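Local coordinates for RegF protein (Neisseria gonorrhoeae, PDB 4HOJ) that binds glutathione and calcium ions and, as a glutathione transferase homolog of the stringent starvation protein A type, probably serves in stress-linked regulation, at residues A[10-15]-A[51-56]; A[15-20]-A[63-68]; A[141-146]-A[178-183]. All blocks are in the same frame, centred on the assembly; numbering follows the deposited sequence.

Contacts 1 and 2 form one continuous glutathione site in the thioredoxin-like N-terminal domain: their centres are 6 Å apart, they share Ser15 of helix 13-25, and their segments alternate along the chain. Contact 1 grips the ligand's cysteinyl backbone and glycyl end and brings Cys12 to its sulfur; contact 2 makes the hydrogen bonds to its gamma-glutamyl end, against which Phe14 of contact 1 also packs. They also touch, with Pro53 CG 3.7 Å from Cys18 SG and Phe14 O 3.4 Å from Ser65 CB. Contact 3 lies in the helical C-terminal domain, beside a calcium ion, its centre 24 Å from that of contact 1 and 20 Å from that of contact 2; it touches neither.

Contact 1 of 3, residues A[10-15]-A[51-56]; sequences ITCPFS and QVPVLV. With GSH (glutathione), chain C.
The glutathione site of a thioredoxin-like domain is built here from Cys12 at the start of helix 13-25 and the cis-Pro53 loop that leads into strand 54-57, the fold's hallmark pairing of a helix-start cysteine with a cis-proline. The evidence for close apposition is the 4.9 Å between the CA atoms of Ser15 and Pro53, although no hydrogen bond joins the two segments. Pro53 supplies the contact through CD, which rests 3.7 Å from Phe14 CB and slightly closer to Ser15 N, while its CB lies beside the Ser15 hydroxyl. That hydroxyl also meets Val52 CG2 at 3.6 Å; its polar partner is the backbone N of Gly9. Cys12 occupies the N-cap, with SG anti to its backbone N (chi1 172°), which carries the sulfur toward Val52 and the ligand. Cys12 is a covalent attachment site for glutathione; in this model its SG and GSH SG2 lie too close for the bonding between them to be judged.

The cis peptide before Pro53 accompanies a two-way backbone grip on the ligand. Val52 N donates to GSH O2, and Val52 O accepts from GSH N2 at 2.8 Å with an N-H...O angle of 165°, so the cysteinyl part of the tripeptide is held rather like an added antiparallel strand. Gln51, its chain extended beyond CG, reaches the glycyl carboxylate, where NE2 donates to GSH O31 over 3.0 Å at 170°. Lys39 also bonds the ligand. Across the pocket the Phe14 ring lies against the gamma-glutamyl chain: GSH CB1 sits 3.7 Å above one ring face, displaced toward the rim, and Phe14 CD1 comes within 3.3 Å of GSH O12.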
loop_
_atom_site.group_PDB
_atom_site.type_symbol
_atom_site.label_atom_id
_atom_site.label_comp_id
_atom_site.label_asym_id
_atom_site.label_seq_id
_atom_site.Cartn_x
_atom_site.Cartn_y
_atom_site.Cartn_z
ATOM N N ILE A 10 11.627 -16.335 12.000
ATOM C CA ILE A 10 11.272 -17.732 11.713
ATOM C C ILE A 10 9.803 -18.041 11.940
ATOM O O ILE A 10 9.281 -19.021 11.419
ATOM C CB ILE A 10 12.137 -18.695 12.481
ATOM C CG1 ILE A 10 11.984 -18.566 14.000
ATOM C CG2 ILE A 10 13.634 -18.473 12.089
ATOM C CD1 ILE A 10 12.740 -19.657 14.767
ATOM N N THR A 11 9.122 -17.206 12.712
ATOM C CA THR A 11 7.656 -17.404 12.866
ATOM C C THR A 11 6.877 -16.240 12.307
ATOM O O THR A 11 5.674 -16.160 12.542
ATOM C CB THR A 11 7.195 -17.711 14.318
ATOM O OG1 THR A 11 7.544 -16.606 15.151
ATOM C CG2 THR A 11 7.863 -18.994 14.841
ATOM N N CYS A 12 7.510 -15.359 11.541
ATOM C CA CYS A 12 6.853 -14.134 11.122
ATOM C C CYS A 12 6.028 -14.371 9.849
ATOM O O CYS A 12 6.620 -14.729 8.816
ATOM C CB CYS A 12 7.940 -13.079 10.855
ATOM S SG CYS A 12 7.325 -11.561 10.118
ATOM N N PRO A 13 4.717 -14.106 9.900
ATOM C CA PRO A 13 3.917 -14.357 8.682
ATOM C C PRO A 13 4.301 -13.435 7.533
ATOM O O PRO A 13 4.092 -13.796 6.369
ATOM C CB PRO A 13 2.445 -14.160 9.151
ATOM C CG PRO A 13 2.572 -13.257 10.423
ATOM C CD PRO A 13 3.911 -13.709 11.072
ATOM N N PHE A 14 4.799 -12.235 7.825
ATOM C CA PHE A 14 5.158 -11.288 6.773
ATOM C C PHE A 14 6.421 -11.702 6.111
ATOM O O PHE A 14 6.521 -11.673 4.876
ATOM C CB PHE A 14 5.227 -9.861 7.352
ATOM C CG PHE A 14 3.927 -9.439 7.979
ATOM C CD1 PHE A 14 2.863 -9.092 7.170
ATOM C CD2 PHE A 14 3.749 -9.471 9.327
ATOM C CE1 PHE A 14 1.660 -8.712 7.710
ATOM C CE2 PHE A 14 2.514 -9.141 9.905
ATOM C CZ PHE A 14 1.460 -8.760 9.081
ATOM N N SER A 15 7.377 -12.237 6.885
ATOM C CA SER A 15 8.589 -12.854 6.308
ATOM C C SER A 15 8.253 -14.116 5.485
ATOM O O SER A 15 8.881 -14.388 4.458
ATOM C CB SER A 15 9.579 -13.266 7.450
ATOM O OG SER A 15 10.022 -12.089 8.174
ATOM N N GLN A 51 11.522 -3.789 12.004
ATOM C CA GLN A 51 10.788 -5.022 11.793
ATOM C C GLN A 51 11.431 -5.829 10.666
ATOM O O GLN A 51 12.150 -5.329 9.798
ATOM C CB GLN A 51 9.350 -4.734 11.379
ATOM C CG GLN A 51 8.555 -4.084 12.486
ATOM C CD GLN A 51 7.139 -3.808 12.054
ATOM O OE1 GLN A 51 6.882 -3.507 10.882
ATOM N NE2 GLN A 51 6.187 -3.945 12.983
ATOM N N VAL A 52 11.106 -7.132 10.706
ATOM C CA VAL A 52 11.305 -7.997 9.543
ATOM C C VAL A 52 9.969 -8.177 8.819
ATOM O O VAL A 52 8.909 -8.041 9.434
ATOM C CB VAL A 52 11.865 -9.398 9.965
ATOM C CG1 VAL A 52 13.275 -9.202 10.442
ATOM C CG2 VAL A 52 10.967 -10.051 11.024
ATOM N N PRO A 53 9.992 -8.459 7.515
ATOM C CA PRO A 53 11.184 -8.709 6.708
ATOM C C PRO A 53 11.823 -7.459 6.144
ATOM O O PRO A 53 11.202 -6.358 6.011
ATOM C CB PRO A 53 10.633 -9.517 5.529
ATOM C CG PRO A 53 9.162 -9.016 5.386
ATOM C CD PRO A 53 8.742 -8.875 6.857
ATOM N N VAL A 54 13.107 -7.573 5.784
ATOM C CA VAL A 54 13.855 -6.581 5.009
ATOM C C VAL A 54 14.527 -7.330 3.864
ATOM O O VAL A 54 14.999 -8.484 4.058
ATOM C CB VAL A 54 14.917 -5.918 5.871
ATOM C CG1 VAL A 54 15.871 -5.038 5.061
ATOM C CG2 VAL A 54 14.222 -5.080 6.966
ATOM N N LEU A 55 14.558 -6.775 2.662
ATOM C CA LEU A 55 15.331 -7.344 1.589
ATOM C C LEU A 55 16.457 -6.396 1.240
ATOM O O LEU A 55 16.232 -5.164 1.087
ATOM C CB LEU A 55 14.445 -7.574 0.382
ATOM C CG LEU A 55 15.085 -8.364 -0.767
ATOM C CD1 LEU A 55 15.016 -9.878 -0.470
ATOM C CD2 LEU A 55 14.409 -8.083 -2.108
ATOM N N VAL A 56 17.661 -6.940 1.079
ATOM C CA VAL A 56 18.804 -6.172 0.613
ATOM C C VAL A 56 19.322 -6.777 -0.657
ATOM O O VAL A 56 19.567 -7.994 -0.722
ATOM C CB VAL A 56 19.928 -6.107 1.681
ATOM C CG1 VAL A 56 21.177 -5.378 1.119
ATOM C CG2 VAL A 56 19.396 -5.414 2.945
HETATM N N1 GSH C . 3.815 -4.211 7.522
HETATM C CA1 GSH C . 4.958 -5.134 7.785
HETATM C C1 GSH C . 5.215 -5.981 6.594
HETATM O O11 GSH C . 6.384 -6.360 6.332
HETATM O O12 GSH C . 4.232 -6.316 5.907
HETATM C CB1 GSH C . 4.745 -5.932 9.079
HETATM C CG1 GSH C . 5.993 -6.699 9.531
HETATM C CD1 GSH C . 5.834 -7.161 10.967
HETATM O OE1 GSH C . 4.839 -6.979 11.631
HETATM N N2 GSH C . 6.939 -7.871 11.411
HETATM C CA2 GSH C . 6.944 -8.346 12.795
HETATM C C2 GSH C . 8.107 -7.662 13.470
HETATM O O2 GSH C . 9.214 -7.446 13.004
HETATM C CB2 GSH C . 7.163 -9.812 12.960
HETATM S SG2 GSH C . 5.977 -10.818 12.114
HETATM N N3 GSH C . 7.851 -7.358 14.871
HETATM C CA3 GSH C . 8.854 -6.697 15.687
HETATM C C3 GSH C . 8.282 -5.381 16.115
HETATM O O31 GSH C . 7.198 -4.860 15.681
HETATM O O32 GSH C . 8.970 -4.758 16.956
#

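Contact 2 of 3, residues A[15-20]-A[63-68]; sequences SHRCRF and HESNII. With GSH (glutathione), chain C.
The gamma-glutamyl end of the glutathione pocket is formed where the N-terminus of helix 65-75 meets helix 13-25, and the two are joined across the contact by Arg17 and Ser65. Arg17 NH1 donates to Ser65 OG over 2.9 Å at an angle of 153°, with the oxygen only 12° out of the guanidinium plane. The arginine chain is extended from CG to NE, which carries its head across to the neighbouring helix. Asn66 OD1 approaches the same group over one face, 3.2 Å from Arg17 NH1, at an angle too poor for a hydrogen bond; the amide and guanidinium planes are 21° apart. The guanidinium has further partners in a salt bridge from Arg17 NH2 to Glu100 and a bond from Arg17 NE to the carbonyl of Ala155 in helix 151-161, so it ties the thioredoxin-like N-terminal domain to the helical C-terminal one.

Ser65 OG lies between its backbone N and carbonyl carbon. From there it gives its proton to GSH O12 at 2.8 Å while accepting from Arg17, which makes Arg17 a second-shell residue positioning a first-shell hydroxyl. Ser65 N, at the helix start, donates to GSH O11 at 2.9 Å and more weakly to GSH O12; the helix end would help to stabilise the carboxylate charge. Glu64, the N-cap residue, accepts from the ligand amine, GSH N1, through OE1 at 2.7 Å.

Next to Arg17 along the helix, Cys18 SG packs against Ile68 CG2 at 3.8 Å and against the Ser65 backbone oxygen. Tyr97 of the second subunit packs on Glu64 and Ile67 of the 63-68 segment.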
loop_
_atom_site.group_PDB
_atom_site.type_symbol
_atom_site.label_atom_id
_atom_site.label_comp_id
_atom_site.label_asym_id
_atom_site.label_seq_id
_atom_site.Cartn_x
_atom_site.Cartn_y
_atom_site.Cartn_z
ATOM N N SER A 15 7.377 -12.237 6.885
ATOM C CA SER A 15 8.589 -12.854 6.308
ATOM C C SER A 15 8.253 -14.116 5.485
ATOM O O SER A 15 8.881 -14.388 4.458
ATOM C CB SER A 15 9.579 -13.266 7.450
ATOM O OG SER A 15 10.022 -12.089 8.174
ATOM N N HIS A 16 7.274 -14.860 5.979
ATOM C CA HIS A 16 6.822 -16.069 5.317
ATOM C C HIS A 16 6.350 -15.735 3.881
ATOM O O HIS A 16 6.663 -16.455 2.921
ATOM C CB HIS A 16 5.731 -16.673 6.185
ATOM C CG HIS A 16 5.303 -18.042 5.780
ATOM N ND1 HIS A 16 4.315 -18.691 6.471
ATOM C CD2 HIS A 16 5.659 -18.849 4.732
ATOM C CE1 HIS A 16 4.110 -19.882 5.912
ATOM N NE2 HIS A 16 4.905 -20.000 4.845
ATOM N N ARG A 17 5.676 -14.583 3.704
ATOM C CA ARG A 17 5.214 -14.211 2.359
ATOM C C ARG A 17 6.413 -14.097 1.439
ATOM O O ARG A 17 6.380 -14.579 0.289
ATOM C CB ARG A 17 4.517 -12.825 2.330
ATOM C CG ARG A 17 3.274 -12.693 3.118
ATOM C CD ARG A 17 2.833 -11.223 3.072
ATOM N NE ARG A 17 1.441 -11.050 3.500
ATOM C CZ ARG A 17 0.920 -9.840 3.730
ATOM N NH1 ARG A 17 1.694 -8.735 3.774
ATOM N NH2 ARG A 17 -0.370 -9.793 3.996
ATOM N N CYS A 18 7.476 -13.432 1.916
ATOM C CA CYS A 18 8.647 -13.186 1.059
ATOM C C CYS A 18 9.412 -14.475 0.792
ATOM O O CYS A 18 9.852 -14.715 -0.337
ATOM C CB CYS A 18 9.557 -12.156 1.716
ATOM S SG CYS A 18 8.753 -10.564 2.022
ATOM N N ARG A 19 9.533 -15.367 1.774
ATOM C CA ARG A 19 10.139 -16.675 1.563
ATOM C C ARG A 19 9.367 -17.452 0.516
ATOM O O ARG A 19 9.972 -18.072 -0.366
ATOM C CB ARG A 19 10.270 -17.425 2.914
ATOM C CG ARG A 19 11.376 -16.832 3.798
ATOM C CD ARG A 19 11.483 -17.633 5.096
ATOM N NE ARG A 19 10.699 -17.083 6.202
ATOM C CZ ARG A 19 9.613 -17.643 6.754
ATOM N NH1 ARG A 19 9.127 -17.151 7.919
ATOM N NH2 ARG A 19 9.050 -18.696 6.220
ATOM N N PHE A 20 8.036 -17.376 0.579
ATOM C CA PHE A 20 7.214 -18.079 -0.401
ATOM C C PHE A 20 7.515 -17.564 -1.831
ATOM O O PHE A 20 7.758 -18.352 -2.751
ATOM C CB PHE A 20 5.769 -17.899 0.038
ATOM C CG PHE A 20 4.750 -18.726 -0.723
ATOM C CD1 PHE A 20 5.083 -19.707 -1.644
ATOM C CD2 PHE A 20 3.395 -18.469 -0.460
ATOM C CE1 PHE A 20 4.059 -20.445 -2.291
ATOM C CE2 PHE A 20 2.382 -19.176 -1.078
ATOM C CZ PHE A 20 2.707 -20.168 -2.024
ATOM N N HIS A 63 11.806 -2.595 2.889
ATOM C CA HIS A 63 10.986 -3.277 3.881
ATOM C C HIS A 63 9.548 -3.202 3.358
ATOM O O HIS A 63 9.299 -2.672 2.266
ATOM C CB HIS A 63 11.168 -2.631 5.265
ATOM C CG HIS A 63 10.982 -1.133 5.289
ATOM N ND1 HIS A 63 9.774 -0.510 5.557
ATOM C CD2 HIS A 63 11.877 -0.138 5.092
ATOM C CE1 HIS A 63 9.940 0.806 5.485
ATOM N NE2 HIS A 63 11.206 1.063 5.201
ATOM N N GLU A 64 8.645 -3.746 4.168
ATOM C CA GLU A 64 7.229 -3.947 3.877
ATOM C C GLU A 64 7.064 -5.102 2.915
ATOM O O GLU A 64 7.364 -5.043 1.708
ATOM C CB GLU A 64 6.607 -2.670 3.299
ATOM C CG GLU A 64 5.087 -2.728 3.207
ATOM C CD GLU A 64 4.371 -2.835 4.532
ATOM O OE1 GLU A 64 4.994 -2.669 5.584
ATOM O OE2 GLU A 64 3.121 -2.979 4.458
ATOM N N SER A 65 6.605 -6.226 3.473
ATOM C CA SER A 65 6.539 -7.498 2.739
ATOM C C SER A 65 5.899 -7.411 1.362
ATOM O O SER A 65 6.484 -7.970 0.406
ATOM C CB SER A 65 5.866 -8.564 3.622
ATOM O OG SER A 65 4.498 -8.247 3.927
ATOM N N ASN A 66 4.775 -6.698 1.228
ATOM C CA ASN A 66 4.162 -6.715 -0.105
ATOM C C ASN A 66 4.963 -5.900 -1.116
ATOM O O ASN A 66 4.930 -6.182 -2.303
ATOM C CB ASN A 66 2.734 -6.162 -0.041
ATOM C CG ASN A 66 1.755 -7.137 0.533
ATOM O OD1 ASN A 66 1.993 -8.333 0.643
ATOM N ND2 ASN A 66 0.607 -6.597 0.934
ATOM N N ILE A 67 5.713 -4.905 -0.642
ATOM C CA ILE A 67 6.556 -4.064 -1.527
ATOM C C ILE A 67 7.801 -4.882 -1.931
ATOM O O ILE A 67 8.214 -4.892 -3.099
ATOM C CB ILE A 67 6.950 -2.771 -0.783
ATOM C CG1 ILE A 67 5.698 -1.924 -0.633
ATOM C CG2 ILE A 67 8.005 -2.016 -1.551
ATOM C CD1 ILE A 67 5.957 -0.628 0.015
ATOM N N ILE A 68 8.415 -5.614 -0.985
ATOM C CA ILE A 68 9.504 -6.503 -1.297
ATOM C C ILE A 68 9.039 -7.487 -2.369
ATOM O O ILE A 68 9.740 -7.741 -3.348
ATOM C CB ILE A 68 9.877 -7.274 -0.008
ATOM C CG1 ILE A 68 10.602 -6.311 0.951
ATOM C CG2 ILE A 68 10.783 -8.491 -0.370
ATOM C CD1 ILE A 68 10.784 -6.934 2.417
HETATM N N1 GSH C . 3.815 -4.211 7.522
HETATM C CA1 GSH C . 4.958 -5.134 7.785
HETATM C C1 GSH C . 5.215 -5.981 6.594
HETATM O O11 GSH C . 6.384 -6.360 6.332
HETATM O O12 GSH C . 4.232 -6.316 5.907
HETATM C CB1 GSH C . 4.745 -5.932 9.079
HETATM C CG1 GSH C . 5.993 -6.699 9.531
HETATM C CD1 GSH C . 5.834 -7.161 10.967
HETATM O OE1 GSH C . 4.839 -6.979 11.631
HETATM N N2 GSH C . 6.939 -7.871 11.411
HETATM C CA2 GSH C . 6.944 -8.346 12.795
HETATM C C2 GSH C . 8.107 -7.662 13.470
HETATM O O2 GSH C . 9.214 -7.446 13.004
HETATM C CB2 GSH C . 7.163 -9.812 12.960
HETATM S SG2 GSH C . 5.977 -10.818 12.114
HETATM N N3 GSH C . 7.851 -7.358 14.871
HETATM C CA3 GSH C . 8.854 -6.697 15.687
HETATM C C3 GSH C . 8.282 -5.381 16.115
HETATM O O31 GSH C . 7.198 -4.860 15.681
HETATM O O32 GSH C . 8.970 -4.758 16.956
#

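Contact 3 of 3, residues A[141-146]-A[178-183]; sequences SKYILG and LKYAER. With CA (calcium ion), chain E.
Ser141 is linked to Arg183 of helix 175-185 through a water: its carbonyl O accepts from water 1, which in turn accepts from Arg183 NH2 at 2.8 Å. The next residue makes the direct link. Lys142 O receives a hydrogen bond from the same Arg183 NH2, 2.7 Å long with an N-H...O angle of 152°; the donor lies in the carbonyl plane on a lone pair, and the oxygen sits 9° from the guanidinium plane. The arginine chain bends at chi3 (-44°), which turns NE back; Tyr180 CA lies over one face of the guanidinium, displaced toward the rim. Lys142 CG covers Arg183 NE, a buried nitrogen with no partner in the model, while Lys142 NZ reaches past to donate to Tyr143 OH.

Lys142 O also meets the Tyr180 ring in plane at its edge, 3.4 Å from CD1. Tyr143 then brings its CA to 3.9 Å from Tyr180 CE1 and opens a type I turn that closes at Gly146. Ile144 crosses the end of Tyr180 at about a right angle, its CG1 3.6 Å from Tyr180 CZ. Beyond that, Tyr180 OH and Ile144 N both bond Asp153 OD1, so one carboxylate oxygen of helix 151-161 bonds both the loop and helix 175-185. On another side of helix 175-185, Glu182 OE2 binds a calcium ion at 2.4 Å. The contact thus fastens the loop before helix 151-161 to helix 175-185, within the all-helical C-terminal domain of the glutathione transferase fold.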
loop_
_atom_site.group_PDB
_atom_site.type_symbol
_atom_site.label_atom_id
_atom_site.label_comp_id
_atom_site.label_asym_id
_atom_site.label_seq_id
_atom_site.Cartn_x
_atom_site.Cartn_y
_atom_site.Cartn_z
ATOM N N SER A 141 -13.613 -19.535 -7.891
ATOM C CA SER A 141 -12.390 -19.752 -8.646
ATOM C C SER A 141 -11.319 -20.554 -7.873
ATOM O O SER A 141 -11.346 -20.636 -6.638
ATOM C CB SER A 141 -11.814 -18.415 -9.081
ATOM O OG SER A 141 -12.428 -18.005 -10.290
ATOM N N LYS A 142 -10.370 -21.122 -8.623
ATOM C CA LYS A 142 -9.304 -21.975 -8.076
ATOM C C LYS A 142 -8.382 -21.165 -7.182
ATOM O O LYS A 142 -7.950 -21.647 -6.124
ATOM C CB LYS A 142 -8.485 -22.628 -9.202
ATOM C CG LYS A 142 -7.447 -23.703 -8.772
ATOM C CD LYS A 142 -7.085 -24.649 -9.968
ATOM C CE LYS A 142 -5.828 -25.511 -9.702
ATOM N NZ LYS A 142 -4.601 -24.983 -10.423
ATOM N N TYR A 143 -8.071 -19.935 -7.593
ATOM C CA TYR A 143 -7.201 -19.078 -6.788
ATOM C C TYR A 143 -7.944 -17.767 -6.550
ATOM O O TYR A 143 -9.020 -17.543 -7.126
ATOM C CB TYR A 143 -5.884 -18.831 -7.511
ATOM C CG TYR A 143 -5.145 -20.118 -7.771
ATOM C CD1 TYR A 143 -4.340 -20.669 -6.814
ATOM C CD2 TYR A 143 -5.268 -20.758 -8.992
ATOM C CE1 TYR A 143 -3.676 -21.871 -7.040
ATOM C CE2 TYR A 143 -4.608 -21.959 -9.244
ATOM C CZ TYR A 143 -3.809 -22.495 -8.267
ATOM O OH TYR A 143 -3.134 -23.679 -8.481
ATOM N N ILE A 144 -7.382 -16.884 -5.731
ATOM C CA ILE A 144 -8.129 -15.690 -5.349
ATOM C C ILE A 144 -8.503 -14.796 -6.550
ATOM O O ILE A 144 -9.608 -14.256 -6.578
ATOM C CB ILE A 144 -7.414 -14.883 -4.255
ATOM C CG1 ILE A 144 -7.143 -15.752 -3.053
ATOM C CG2 ILE A 144 -8.311 -13.753 -3.763
ATOM C CD1 ILE A 144 -6.363 -15.014 -2.018
ATOM N N LEU A 145 -7.626 -14.644 -7.538
ATOM C CA LEU A 145 -7.953 -13.764 -8.664
ATOM C C LEU A 145 -8.563 -14.491 -9.853
ATOM O O LEU A 145 -8.931 -13.870 -10.865
ATOM C CB LEU A 145 -6.726 -13.006 -9.154
ATOM C CG LEU A 145 -6.113 -12.056 -8.119
ATOM C CD1 LEU A 145 -5.070 -11.224 -8.839
ATOM C CD2 LEU A 145 -7.182 -11.167 -7.492
ATOM N N GLY A 146 -8.694 -15.800 -9.764
ATOM C CA GLY A 146 -9.180 -16.528 -10.924
ATOM C C GLY A 146 -8.517 -17.874 -11.045
ATOM O O GLY A 146 -8.169 -18.504 -10.049
ATOM N N LEU A 178 -11.086 -23.335 2.989
ATOM C CA LEU A 178 -10.137 -24.294 3.561
ATOM C C LEU A 178 -9.618 -25.275 2.495
ATOM O O LEU A 178 -8.446 -25.666 2.546
ATOM C CB LEU A 178 -10.788 -25.067 4.716
ATOM C CG LEU A 178 -11.096 -24.179 5.940
ATOM C CD1 LEU A 178 -11.749 -25.020 7.024
ATOM C CD2 LEU A 178 -9.847 -23.547 6.472
ATOM N N LYS A 179 -10.457 -25.633 1.535
ATOM C CA LYS A 179 -10.019 -26.507 0.445
ATOM C C LYS A 179 -8.998 -25.755 -0.411
ATOM O O LYS A 179 -7.948 -26.310 -0.778
ATOM C CB LYS A 179 -11.211 -26.982 -0.396
ATOM C CG LYS A 179 -10.782 -27.734 -1.671
ATOM C CD LYS A 179 -11.899 -28.510 -2.329
ATOM C CE LYS A 179 -11.432 -29.065 -3.671
ATOM N NZ LYS A 179 -12.300 -30.170 -4.132
ATOM N N TYR A 180 -9.302 -24.498 -0.725
ATOM C CA TYR A 180 -8.325 -23.616 -1.363
ATOM C C TYR A 180 -6.999 -23.535 -0.594
ATOM O O TYR A 180 -5.921 -23.656 -1.210
ATOM C CB TYR A 180 -8.923 -22.201 -1.591
ATOM C CG TYR A 180 -7.907 -21.081 -1.719
ATOM C CD1 TYR A 180 -7.325 -20.755 -2.956
ATOM C CD2 TYR A 180 -7.524 -20.344 -0.600
ATOM C CE1 TYR A 180 -6.414 -19.734 -3.068
ATOM C CE2 TYR A 180 -6.615 -19.338 -0.708
ATOM C CZ TYR A 180 -6.057 -19.035 -1.933
ATOM O OH TYR A 180 -5.145 -18.008 -2.018
ATOM N N ALA A 181 -7.060 -23.343 0.720
ATOM C CA ALA A 181 -5.830 -23.218 1.479
ATOM C C ALA A 181 -5.015 -24.502 1.303
ATOM O O ALA A 181 -3.814 -24.407 1.134
ATOM C CB ALA A 181 -6.120 -22.985 2.927
ATOM N N GLU A 182 -5.637 -25.674 1.384
ATOM C CA GLU A 182 -4.894 -26.930 1.156
ATOM C C GLU A 182 -4.198 -27.007 -0.215
ATOM O O GLU A 182 -3.064 -27.526 -0.323
ATOM C CB GLU A 182 -5.778 -28.163 1.396
ATOM C CG GLU A 182 -6.267 -28.276 2.841
ATOM C CD GLU A 182 -5.160 -28.156 3.894
ATOM O OE1 GLU A 182 -4.083 -28.800 3.767
ATOM O OE2 GLU A 182 -5.374 -27.394 4.864
ATOM N N ARG A 183 -4.823 -26.483 -1.257
ATOM C CA ARG A 183 -4.156 -26.430 -2.554
ATOM C C ARG A 183 -2.913 -25.548 -2.514
ATOM O O ARG A 183 -1.896 -25.951 -3.071
ATOM C CB ARG A 183 -5.114 -25.972 -3.642
ATOM C CG ARG A 183 -5.962 -27.132 -4.162
ATOM C CD ARG A 183 -6.622 -26.794 -5.493
ATOM N NE ARG A 183 -7.172 -25.440 -5.461
ATOM C CZ ARG A 183 -8.381 -25.147 -5.005
ATOM N NH1 ARG A 183 -9.186 -26.110 -4.560
ATOM N NH2 ARG A 183 -8.802 -23.904 -5.009
HETATM CA CA CA E . -7.216 -25.916 5.210
HETATM O O HOH W 1 -11.204 -22.471 -4.688
HETATM O O HOH W 2 -6.742 -25.333 7.550
#